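Local atomic coordinates of AAR187Cp (Eremothecium gossypii, PDB entry 3ZIL), a protein that probably regulates the establishment of sister-chromatid cohesion by acting on cohesin, the chain here being the helical Wap1-domain part of Wpl1. Residues T275-L278 against I279-G283; F321-Q324 against L325-L328; S351-E354 against A355-T358. All coordinates share one frame; numbering follows the deposited sequence.

Contact 1 of 3, residues T275-L278 against I279-G283; sequences TNLL and ILQLG
Leu277 and Gln281 form an i to i+4 contact on helix 272-289 of the all-helical Wap1 domain, and the leucine sits over the flat of the glutamine amide: CG of Leu277 stands almost squarely over CD of Gln281 at 3.9 Å, while CD1 of Leu277 reaches NE2 of Gln281 at 3.7 Å. Leu277 gets there with its CG anti to the backbone N (chi1 172°), which sets CG beside the carbonyl carbon, over the Gln281 amide. The amide, lying at the end of an extended chain, is fixed by two outside bonds, OE1 with Ser258 OG and NE2 to Leu222 O. With an alanine in place of Gln281, Ser258 OG and Leu222 O would probably lose their amide partners, and Leu277 the flat group it rests on. The second pair is looser: CG2 of Thr275 and CD1 of Ile279 come to 4.0 Å, the two side chains crossing obliquely. The backbone is regular alpha-helix, Gln281 N to Leu277 O being 2.9 Å. Thr275 and Ile279 face Val322 of helix 321-336, Leu277 and Leu280 turn to helix 225-235, Gln281 also touches helix 248-261, and Leu278 packs on helix 264-267.

Contact 2 of 3, residues F321-Q324 against L325-L328; sequences FVLQ and LFLL
Leu323 and Leu327 touch one turn apart near the start of an alpha-helix in the all-helical Wap1 domain, a standard i to i+4 pairing on a fully buried surface. Followed outward, Leu327 first sets its CB 3.6 Å from Gln324 O. With CG anti to the carbonyl carbon (chi1 -71°), the chain folds back over the preceding turn, and CG lies 3.3 Å from Leu323 O. The same CG meets the methyl CD1 of Leu323 at 4.1 Å, the closest side-chain approach between the two leucines. At the tip, CD1 remains 3.9 Å from Leu323 O, and CD2 of Leu327 lies 4.3 Å from Leu323 CD1; beyond this turn the side chain packs on Phe308 and Leu349. Leu323 also brings its CD1 to 4.3 Å from CB of Phe326, whose ring starts beside that methyl and then leads off to stack with Phe304. A separate apolar pair, Phe321 and Leu325, occupies another side of the helix. The backbone ties these two residues, Leu325 N-H bonding to Phe321 O at 2.9 Å, and their side chains meet where CD2 of Leu325 approaches CE2 of Phe321 obliquely at 3.9 Å.

Contact 3 of 3, residues S351-E354 against A355-T358; sequences SELE and AFAT
The Phe356 ring receives Leu353 at its edge: CD2 of the leucine lies near the ring plane, 4.4 Å from CD2 of Phe356. One face of the ring is covered by Gln324 of helix 321-336, whose CB stands almost directly above the ring centre and 3.6 Å from CG of Phe356. Phe321 of the same helix meets another edge. Ile371 of helix 365-375 also touches this buried ring. The first torsion explains its placement, since CG anti to the backbone N (chi1 -175°) carries the ring off the helix and in among these neighbours. A second flat group, the carbonyl of Glu354, is gripped twice. Thr358 N and Thr358 OG1 both donate to Glu354 O, each at 3.2 Å, and they arrive from opposite faces of the carbonyl plane. The hydroxyl can do so because it lies beside its own backbone N (chi1 -56°), directed back toward the preceding turn. The Glu354 carboxylate instead pairs with Lys350 through a salt bridge at OE2. Backbone bonding is uneven: Ala357 N to Leu353 O measures 2.9 Å, whereas Ala355 N to Ser351 O is weak at 3.3 Å. Buried Leu353 and Phe356 on one hand, and exposed Glu354, Ala355 and Thr358 on the other, mark an amphipathic alpha-helix, with the threonine hydroxyl bonded to the carbonyl four residues back as is common within helices.

Overall arrangement
The three contacts follow one another along the chain on helices 272-289, 321-336 and 343-360, and contact 2 bridges the others. Its centre lies about 10 Å from the centres of contacts 1 and 3, which are about 19 Å apart and do not touch, their nearest atoms being about 9 Å apart. On one flank Thr275 CG2 meets Val322 CG2 at 3.5 Å; on the other Phe321 CE1 meets Phe356 CE1 at 3.6 Å. In a bound peptide, acidic side-chain packing falls on Asn276, Ile279 and Leu280, a basic side chain packs on Phe321 and an apolar one on Leu325, so contacts 1 and 2 both contribute to the surface that the peptide packs on.

Contact 1 of 3, residues T275-L278 against I279-G283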
loop_
_atom_site.group_PDB
_atom_site.type_symbol
_atom_site.label_atom_id
_atom_site.label_comp_id
_atom_site.label_asym_id
_atom_site.label_seq_id
_atom_site.Cartn_x
_atom_site.Cartn_y
_atom_site.Cartn_z
ATOM N N THR A 275 17.232 -4.977 -7.793
ATOM C CA THR A 275 17.234 -3.907 -8.755
ATOM C C THR A 275 16.027 -3.003 -8.542
ATOM O O THR A 275 16.186 -1.820 -8.372
ATOM C CB THR A 275 17.277 -4.459 -10.177
ATOM O OG1 THR A 275 18.564 -5.065 -10.360
ATOM C CG2 THR A 275 17.129 -3.341 -11.188
ATOM N N ASN A 276 14.841 -3.604 -8.507
ATOM C CA ASN A 276 13.648 -2.893 -8.143
ATOM C C ASN A 276 13.707 -2.164 -6.821
ATOM O O ASN A 276 13.230 -1.047 -6.707
ATOM C CB ASN A 276 12.445 -3.797 -8.208
ATOM C CG ASN A 276 12.084 -4.135 -9.620
ATOM O OD1 ASN A 276 12.483 -3.432 -10.573
ATOM N ND2 ASN A 276 11.329 -5.216 -9.787
ATOM N N LEU A 277 14.313 -2.792 -5.830
ATOM C CA LEU A 277 14.555 -2.177 -4.561
ATOM C C LEU A 277 15.456 -0.938 -4.671
ATOM O O LEU A 277 15.208 0.085 -4.021
ATOM C CB LEU A 277 15.287 -3.165 -3.662
ATOM C CG LEU A 277 15.766 -2.551 -2.331
ATOM C CD1 LEU A 277 14.529 -2.405 -1.416
ATOM C CD2 LEU A 277 16.891 -3.304 -1.591
ATOM N N LEU A 278 16.556 -1.052 -5.418
ATOM C CA LEU A 278 17.397 0.086 -5.533
ATOM C C LEU A 278 16.662 1.157 -6.303
ATOM O O LEU A 278 16.796 2.347 -5.974
ATOM C CB LEU A 278 18.684 -0.246 -6.306
ATOM C CG LEU A 278 19.759 -0.982 -5.551
ATOM C CD1 LEU A 278 20.793 -1.332 -6.620
ATOM C CD2 LEU A 278 20.415 -0.107 -4.475
ATOM N N ILE A 279 15.925 0.761 -7.362
ATOM C CA ILE A 279 15.204 1.796 -8.135
ATOM C C ILE A 279 14.203 2.519 -7.219
ATOM O O ILE A 279 14.056 3.746 -7.243
ATOM C CB ILE A 279 14.466 1.185 -9.353
ATOM C CG1 ILE A 279 15.487 0.770 -10.485
ATOM C CG2 ILE A 279 13.405 2.186 -9.879
ATOM C CD1 ILE A 279 14.875 -0.120 -11.594
ATOM N N LEU A 280 13.450 1.763 -6.415
ATOM C CA LEU A 280 12.469 2.419 -5.553
ATOM C C LEU A 280 13.148 3.305 -4.414
ATOM O O LEU A 280 12.689 4.449 -4.145
ATOM C CB LEU A 280 11.500 1.353 -4.917
ATOM C CG LEU A 280 10.581 0.643 -5.889
ATOM C CD1 LEU A 280 9.953 -0.569 -5.186
ATOM C CD2 LEU A 280 9.481 1.614 -6.345
ATOM N N GLN A 281 14.219 2.799 -3.756
ATOM C CA GLN A 281 14.937 3.664 -2.837
ATOM C C GLN A 281 15.519 4.926 -3.501
ATOM O O GLN A 281 15.464 6.012 -2.922
ATOM C CB GLN A 281 16.076 2.898 -2.137
ATOM C CG GLN A 281 15.587 1.640 -1.418
ATOM C CD GLN A 281 16.689 0.879 -0.620
ATOM O OE1 GLN A 281 17.860 0.905 -0.952
ATOM N NE2 GLN A 281 16.276 0.230 0.450
ATOM N N LEU A 282 16.070 4.794 -4.722
ATOM C CA LEU A 282 16.576 5.995 -5.425
ATOM C C LEU A 282 15.414 6.934 -5.835
ATOM O O LEU A 282 15.530 8.119 -5.726
ATOM C CB LEU A 282 17.403 5.603 -6.666
ATOM C CG LEU A 282 18.769 5.005 -6.294
ATOM C CD1 LEU A 282 19.366 4.092 -7.381
ATOM C CD2 LEU A 282 19.802 6.087 -5.895
ATOM N N GLY A 283 14.313 6.372 -6.300
ATOM C CA GLY A 283 13.131 7.160 -6.631
ATOM C C GLY A 283 12.712 7.893 -5.365
ATOM O O GLY A 283 12.366 9.081 -5.419
#

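Contact 2 of 3, residues F321-Q324 against L325-L328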
loop_
_atom_site.group_PDB
_atom_site.type_symbol
_atom_site.label_atom_id
_atom_site.label_comp_id
_atom_site.label_asym_id
_atom_site.label_seq_id
_atom_site.Cartn_x
_atom_site.Cartn_y
_atom_site.Cartn_z
ATOM N N PHE A 321 19.187 1.839 -16.358
ATOM C CA PHE A 321 18.323 2.793 -15.677
ATOM C C PHE A 321 18.792 3.005 -14.214
ATOM O O PHE A 321 18.940 4.127 -13.761
ATOM C CB PHE A 321 16.900 2.267 -15.703
ATOM C CG PHE A 321 15.903 3.201 -15.085
ATOM C CD1 PHE A 321 15.544 4.376 -15.736
ATOM C CD2 PHE A 321 15.322 2.905 -13.872
ATOM C CE1 PHE A 321 14.618 5.228 -15.195
ATOM C CE2 PHE A 321 14.359 3.746 -13.336
ATOM C CZ PHE A 321 14.016 4.902 -13.995
ATOM N N VAL A 322 19.089 1.933 -13.490
ATOM C CA VAL A 322 19.503 2.134 -12.098
ATOM C C VAL A 322 20.744 3.011 -11.926
ATOM O O VAL A 322 20.761 3.864 -11.059
ATOM C CB VAL A 322 19.674 0.857 -11.239
ATOM C CG1 VAL A 322 19.228 1.180 -9.844
ATOM C CG2 VAL A 322 18.848 -0.290 -11.728
ATOM N N LEU A 323 21.785 2.780 -12.747
ATOM C CA LEU A 323 22.939 3.635 -12.692
ATOM C C LEU A 323 22.623 5.073 -13.077
ATOM O O LEU A 323 23.147 5.987 -12.463
ATOM C CB LEU A 323 24.095 3.084 -13.547
ATOM C CG LEU A 323 25.355 3.948 -13.451
ATOM C CD1 LEU A 323 25.730 4.299 -12.015
ATOM C CD2 LEU A 323 26.514 3.256 -14.156
ATOM N N GLN A 324 21.788 5.277 -14.085
ATOM C CA GLN A 324 21.378 6.637 -14.463
ATOM C C GLN A 324 20.673 7.373 -13.359
ATOM O O GLN A 324 20.921 8.559 -13.110
ATOM C CB GLN A 324 20.470 6.553 -15.684
ATOM C CG GLN A 324 21.343 6.259 -16.915
ATOM C CD GLN A 324 20.506 5.822 -18.084
ATOM O OE1 GLN A 324 19.490 5.127 -17.902
ATOM N NE2 GLN A 324 20.904 6.220 -19.294
ATOM N N LEU A 325 19.794 6.641 -12.681
ATOM C CA LEU A 325 19.049 7.191 -11.577
ATOM C C LEU A 325 20.045 7.509 -10.433
ATOM O O LEU A 325 19.981 8.558 -9.783
ATOM C CB LEU A 325 18.016 6.083 -11.186
ATOM C CG LEU A 325 16.908 6.483 -10.203
ATOM C CD1 LEU A 325 16.320 7.871 -10.522
ATOM C CD2 LEU A 325 15.852 5.362 -10.126
ATOM N N PHE A 326 21.002 6.616 -10.200
ATOM C CA PHE A 326 21.964 6.871 -9.140
ATOM C C PHE A 326 22.708 8.173 -9.393
ATOM O O PHE A 326 22.979 8.934 -8.467
ATOM C CB PHE A 326 22.952 5.697 -9.017
ATOM C CG PHE A 326 24.023 5.922 -7.998
ATOM C CD1 PHE A 326 23.828 5.557 -6.703
ATOM C CD2 PHE A 326 25.218 6.539 -8.345
ATOM C CE1 PHE A 326 24.801 5.791 -5.738
ATOM C CE2 PHE A 326 26.179 6.823 -7.387
ATOM C CZ PHE A 326 25.984 6.424 -6.082
ATOM N N LEU A 327 23.088 8.400 -10.656
ATOM C CA LEU A 327 23.904 9.570 -11.004
ATOM C C LEU A 327 23.095 10.864 -10.848
ATOM O O LEU A 327 23.622 11.899 -10.470
ATOM C CB LEU A 327 24.353 9.451 -12.459
ATOM C CG LEU A 327 25.399 8.362 -12.726
ATOM C CD1 LEU A 327 25.813 8.287 -14.209
ATOM C CD2 LEU A 327 26.631 8.522 -11.872
ATOM N N LEU A 328 21.817 10.803 -11.231
ATOM C CA LEU A 328 20.933 11.936 -11.051
ATOM C C LEU A 328 20.831 12.267 -9.555
ATOM O O LEU A 328 20.911 13.447 -9.175
ATOM C CB LEU A 328 19.545 11.645 -11.671
ATOM C CG LEU A 328 18.429 12.654 -11.415
ATOM C CD1 LEU A 328 18.825 14.053 -11.817
ATOM C CD2 LEU A 328 17.149 12.223 -12.135
#

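Contact 3 of 3, residues S351-E354 against A355-T358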
loop_
_atom_site.group_PDB
_atom_site.type_symbol
_atom_site.label_atom_id
_atom_site.label_comp_id
_atom_site.label_asym_id
_atom_site.label_seq_id
_atom_site.Cartn_x
_atom_site.Cartn_y
_atom_site.Cartn_z
ATOM N N SER A 351 27.029 14.738 -19.279
ATOM C CA SER A 351 26.840 13.979 -20.504
ATOM C C SER A 351 25.987 12.707 -20.343
ATOM O O SER A 351 25.198 12.371 -21.182
ATOM C CB SER A 351 28.237 13.690 -21.064
ATOM O OG SER A 351 28.119 12.845 -22.138
ATOM N N GLU A 352 26.148 12.001 -19.249
ATOM C CA GLU A 352 25.333 10.812 -18.986
ATOM C C GLU A 352 23.895 11.258 -18.600
ATOM O O GLU A 352 22.921 10.655 -19.024
ATOM C CB GLU A 352 25.963 9.964 -17.894
ATOM C CG GLU A 352 27.261 9.241 -18.294
ATOM C CD GLU A 352 27.124 8.251 -19.464
ATOM O OE1 GLU A 352 26.057 7.658 -19.676
ATOM O OE2 GLU A 352 28.122 8.032 -20.185
ATOM N N LEU A 353 23.788 12.386 -17.921
ATOM C CA LEU A 353 22.494 12.952 -17.552
ATOM C C LEU A 353 21.698 13.384 -18.774
ATOM O O LEU A 353 20.479 13.125 -18.852
ATOM C CB LEU A 353 22.664 14.044 -16.486
ATOM C CG LEU A 353 22.986 13.553 -15.062
ATOM C CD1 LEU A 353 23.069 14.696 -14.025
ATOM C CD2 LEU A 353 22.021 12.470 -14.592
ATOM N N GLU A 354 22.388 13.963 -19.787
ATOM C CA GLU A 354 21.703 14.383 -21.024
ATOM C C GLU A 354 21.173 13.195 -21.824
ATOM O O GLU A 354 20.089 13.248 -22.391
ATOM C CB GLU A 354 22.652 15.173 -21.975
ATOM C CG GLU A 354 22.896 16.604 -21.592
ATOM C CD GLU A 354 24.084 17.214 -22.310
ATOM O OE1 GLU A 354 24.853 16.490 -23.008
ATOM O OE2 GLU A 354 24.293 18.425 -22.121
ATOM N N ALA A 355 21.962 12.139 -21.919
ATOM C CA ALA A 355 21.487 10.930 -22.536
ATOM C C ALA A 355 20.252 10.314 -21.778
ATOM O O ALA A 355 19.343 9.771 -22.380
ATOM C CB ALA A 355 22.627 9.901 -22.565
ATOM N N PHE A 356 20.296 10.301 -20.462
ATOM C CA PHE A 356 19.150 9.797 -19.616
ATOM C C PHE A 356 17.904 10.639 -19.871
ATOM O O PHE A 356 16.786 10.091 -19.993
ATOM C CB PHE A 356 19.618 9.873 -18.151
ATOM C CG PHE A 356 18.658 9.288 -17.112
ATOM C CD1 PHE A 356 17.752 8.259 -17.420
ATOM C CD2 PHE A 356 18.754 9.723 -15.782
ATOM C CE1 PHE A 356 16.928 7.716 -16.429
ATOM C CE2 PHE A 356 17.907 9.193 -14.781
ATOM C CZ PHE A 356 17.018 8.190 -15.113
ATOM N N ALA A 357 18.091 11.957 -20.038
ATOM C CA ALA A 357 16.999 12.853 -20.406
ATOM C C ALA A 357 16.320 12.521 -21.734
ATOM O O ALA A 357 15.094 12.581 -21.846
ATOM C CB ALA A 357 17.432 14.316 -20.400
ATOM N N THR A 358 17.109 12.109 -22.719
ATOM C CA THR A 358 16.557 11.750 -23.983
ATOM C C THR A 358 15.780 10.469 -23.879
ATOM O O THR A 358 14.743 10.353 -24.533
ATOM C CB THR A 358 17.702 11.561 -25.011
ATOM O OG1 THR A 358 18.475 12.771 -25.062
ATOM C CG2 THR A 358 17.159 11.183 -26.365
#